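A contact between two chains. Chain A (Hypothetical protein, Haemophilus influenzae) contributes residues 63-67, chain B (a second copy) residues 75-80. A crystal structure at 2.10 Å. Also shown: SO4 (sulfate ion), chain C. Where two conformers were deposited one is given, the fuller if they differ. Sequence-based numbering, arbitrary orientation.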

# COMPACT_ATOMS: atom_id res chain seq x y z
N ILE A 63 -2.50 -3.79 -0.38
CA ILE A 63 -3.54 -2.78 -0.48
C ILE A 63 -2.82 -1.44 -0.38
O ILE A 63 -2.13 -1.16 0.61
CB ILE A 63 -4.50 -2.87 0.73
CG1 ILE A 63 -5.17 -4.25 0.89
CG2 ILE A 63 -5.52 -1.73 0.79
CD1 ILE A 63 -6.00 -4.69 -0.28
N PHE A 64 -3.01 -0.61 -1.39
CA PHE A 64 -2.53 0.75 -1.32
C PHE A 64 -3.64 1.68 -0.82
O PHE A 64 -4.74 1.70 -1.38
CB PHE A 64 -2.01 1.23 -2.71
CG PHE A 64 -1.60 2.68 -2.70
CD1 PHE A 64 -0.42 3.08 -2.06
CD2 PHE A 64 -2.43 3.65 -3.25
CE1 PHE A 64 -0.06 4.42 -2.00
CE2 PHE A 64 -2.06 5.01 -3.21
CZ PHE A 64 -0.88 5.38 -2.57
N SER A 65 -3.36 2.44 0.24
CA SER A 65 -4.32 3.38 0.82
C SER A 65 -3.76 4.83 0.78
O SER A 65 -2.61 5.03 1.14
CB SER A 65 -4.58 3.06 2.29
OG SER A 65 -5.19 1.78 2.43
N ARG A 66 -4.61 5.79 0.38
CA ARG A 66 -4.28 7.22 0.38
C ARG A 66 -5.57 8.02 0.31
O ARG A 66 -6.44 7.68 -0.50
CB ARG A 66 -3.39 7.58 -0.82
CG ARG A 66 -2.91 9.04 -0.81
CD ARG A 66 -2.42 9.46 -2.17
NE ARG A 66 -2.69 10.88 -2.44
CZ ARG A 66 -2.21 11.56 -3.47
NH1 ARG A 66 -2.51 12.84 -3.63
NH2 ARG A 66 -1.42 10.96 -4.34
N PRO A 67 -5.71 9.09 1.16
CA PRO A 67 -4.92 9.67 2.32
C PRO A 67 -4.87 8.56 3.33
O PRO A 67 -5.87 7.89 3.55
CB PRO A 67 -5.74 10.90 2.76
CG PRO A 67 -7.17 10.61 2.24
CD PRO A 67 -6.92 9.91 0.89
N LYS B 75 -11.47 0.63 2.14
CA LYS B 75 -11.83 2.02 2.35
C LYS B 75 -11.81 2.76 1.03
O LYS B 75 -11.22 2.29 0.03
CB LYS B 75 -10.90 2.65 3.39
CG LYS B 75 -11.27 2.24 4.84
CD LYS B 75 -10.11 2.36 5.86
CE LYS B 75 -9.95 3.79 6.50
NZ LYS B 75 -9.00 3.83 7.69
N GLU B 76 -12.47 3.91 1.00
CA GLU B 76 -12.48 4.80 -0.16
C GLU B 76 -11.08 5.00 -0.76
O GLU B 76 -10.16 5.36 -0.05
CB GLU B 76 -13.07 6.18 0.26
CG GLU B 76 -12.97 7.27 -0.81
CD GLU B 76 -13.77 6.93 -2.05
OE1 GLU B 76 -13.44 7.49 -3.13
OE2 GLU B 76 -14.72 6.12 -1.97
N GLY B 77 -10.93 4.77 -2.06
CA GLY B 77 -9.63 5.00 -2.69
C GLY B 77 -8.59 3.86 -2.59
O GLY B 77 -7.47 3.97 -3.16
N ASP B 78 -8.94 2.78 -1.89
CA ASP B 78 -8.01 1.64 -1.79
C ASP B 78 -7.78 1.02 -3.16
O ASP B 78 -8.69 0.95 -3.99
CB ASP B 78 -8.51 0.58 -0.82
CG ASP B 78 -8.19 0.91 0.63
OD1 ASP B 78 -7.41 1.87 0.93
OD2 ASP B 78 -8.74 0.21 1.51
N ARG B 79 -6.54 0.62 -3.41
CA ARG B 79 -6.23 -0.21 -4.56
C ARG B 79 -5.64 -1.53 -4.07
O ARG B 79 -4.69 -1.54 -3.30
CB ARG B 79 -5.24 0.46 -5.49
CG ARG B 79 -4.98 -0.40 -6.72
CD ARG B 79 -3.77 0.12 -7.50
NE ARG B 79 -4.12 1.26 -8.35
CZ ARG B 79 -3.29 1.87 -9.19
NH1 ARG B 79 -3.73 2.91 -9.92
NH2 ARG B 79 -2.03 1.45 -9.33
N ILE B 80 -6.21 -2.62 -4.57
CA ILE B 80 -5.74 -3.97 -4.33
C ILE B 80 -4.76 -4.28 -5.44
O ILE B 80 -5.12 -4.20 -6.64
CB ILE B 80 -6.93 -4.98 -4.40
CG1 ILE B 80 -7.99 -4.65 -3.34
CG2 ILE B 80 -6.43 -6.44 -4.37
CD1 ILE B 80 -9.32 -5.36 -3.54
S SO4 C . -4.77 13.27 -0.90
O1 SO4 C . -6.04 12.55 -1.06
O2 SO4 C . -4.92 14.40 0.02
O3 SO4 C . -3.77 12.33 -0.41
O4 SO4 C . -4.35 13.81 -2.19
O HOH W 1 -7.47 4.59 0.62
O HOH W 2 -6.02 6.46 -3.11

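How do the two backbones hold each other? They run antiparallel and pair as neighbouring strands, so that a sheet continues from one copy of the protein into the other. F64(A) and R79(B) form the hydrogen-bonded pair: F64(A) N donates to R79(B) O at 2.7 Å, and R79(B) N returns the bond to F64(A) O at 2.9 Å, both nearly straight. The same two carbonyl oxygens also receive CA-H...O contacts, R79(B) O lying 3.3 Å from I63(A) CA and F64(A) O lying 3.3 Å from D78(B) CA. Such contacts are usual in antiparallel sheets, where alpha carbons of neighbouring residues face the acceptor.

Which side chains pack across the strands? I63(A) and I80(B), a non-hydrogen-bonded pair, share one face of the sheet and are both buried; I63(A) CD1 comes within 3.7 Å of I80(B) CG1, an apolar contact. F64(A) and R79(B) occupy the other face. Their CB atoms are 4.3 Å apart, but the ends of both side chains lead away from the opposing stretch, so their meeting is mainly at the base.

What does D78(B) contribute beyond the strand pairing? Its carboxylate works in two directions. S65(A) OG donates a hydrogen bond to D78(B) OD1 at 2.7 Å, linking the two chains, while K75(B) N donates to D78(B) OD2 at 2.8 Å within chain B. The second bond spans a type II turn from K75(B) to D78(B), which is also closed by D78(B) N bonding to K75(B) O at 3.0 Å. G77(B) suits this turn, since at its backbone angles a CB would be jammed against the preceding carbonyl oxygen; such an atom would also point toward chain A, 3.3 Å from R66(A) O.

How is the contact continued where the backbones separate? At R66(A) and G77(B) the alpha carbons are 6.6 Å apart, and water fills the gap. Water 1 accepts from R66(A) N at 3.1 Å and lies 2.7 Å from D78(B) OD1 and 2.9 Å from E76(B) O. Water 2 donates to R66(A) O and to G77(B) O, each 2.9 Å away, bridging two carbonyls that cannot bond to each other directly. The R66(A) side chain leads away from chain B to a sulfate ion, probably from the crystallisation liquor: NE donates to SO4 O3 at 2.7 Å and NH1 to SO4 O4 at 2.5 Å, a pairing of opposite charges.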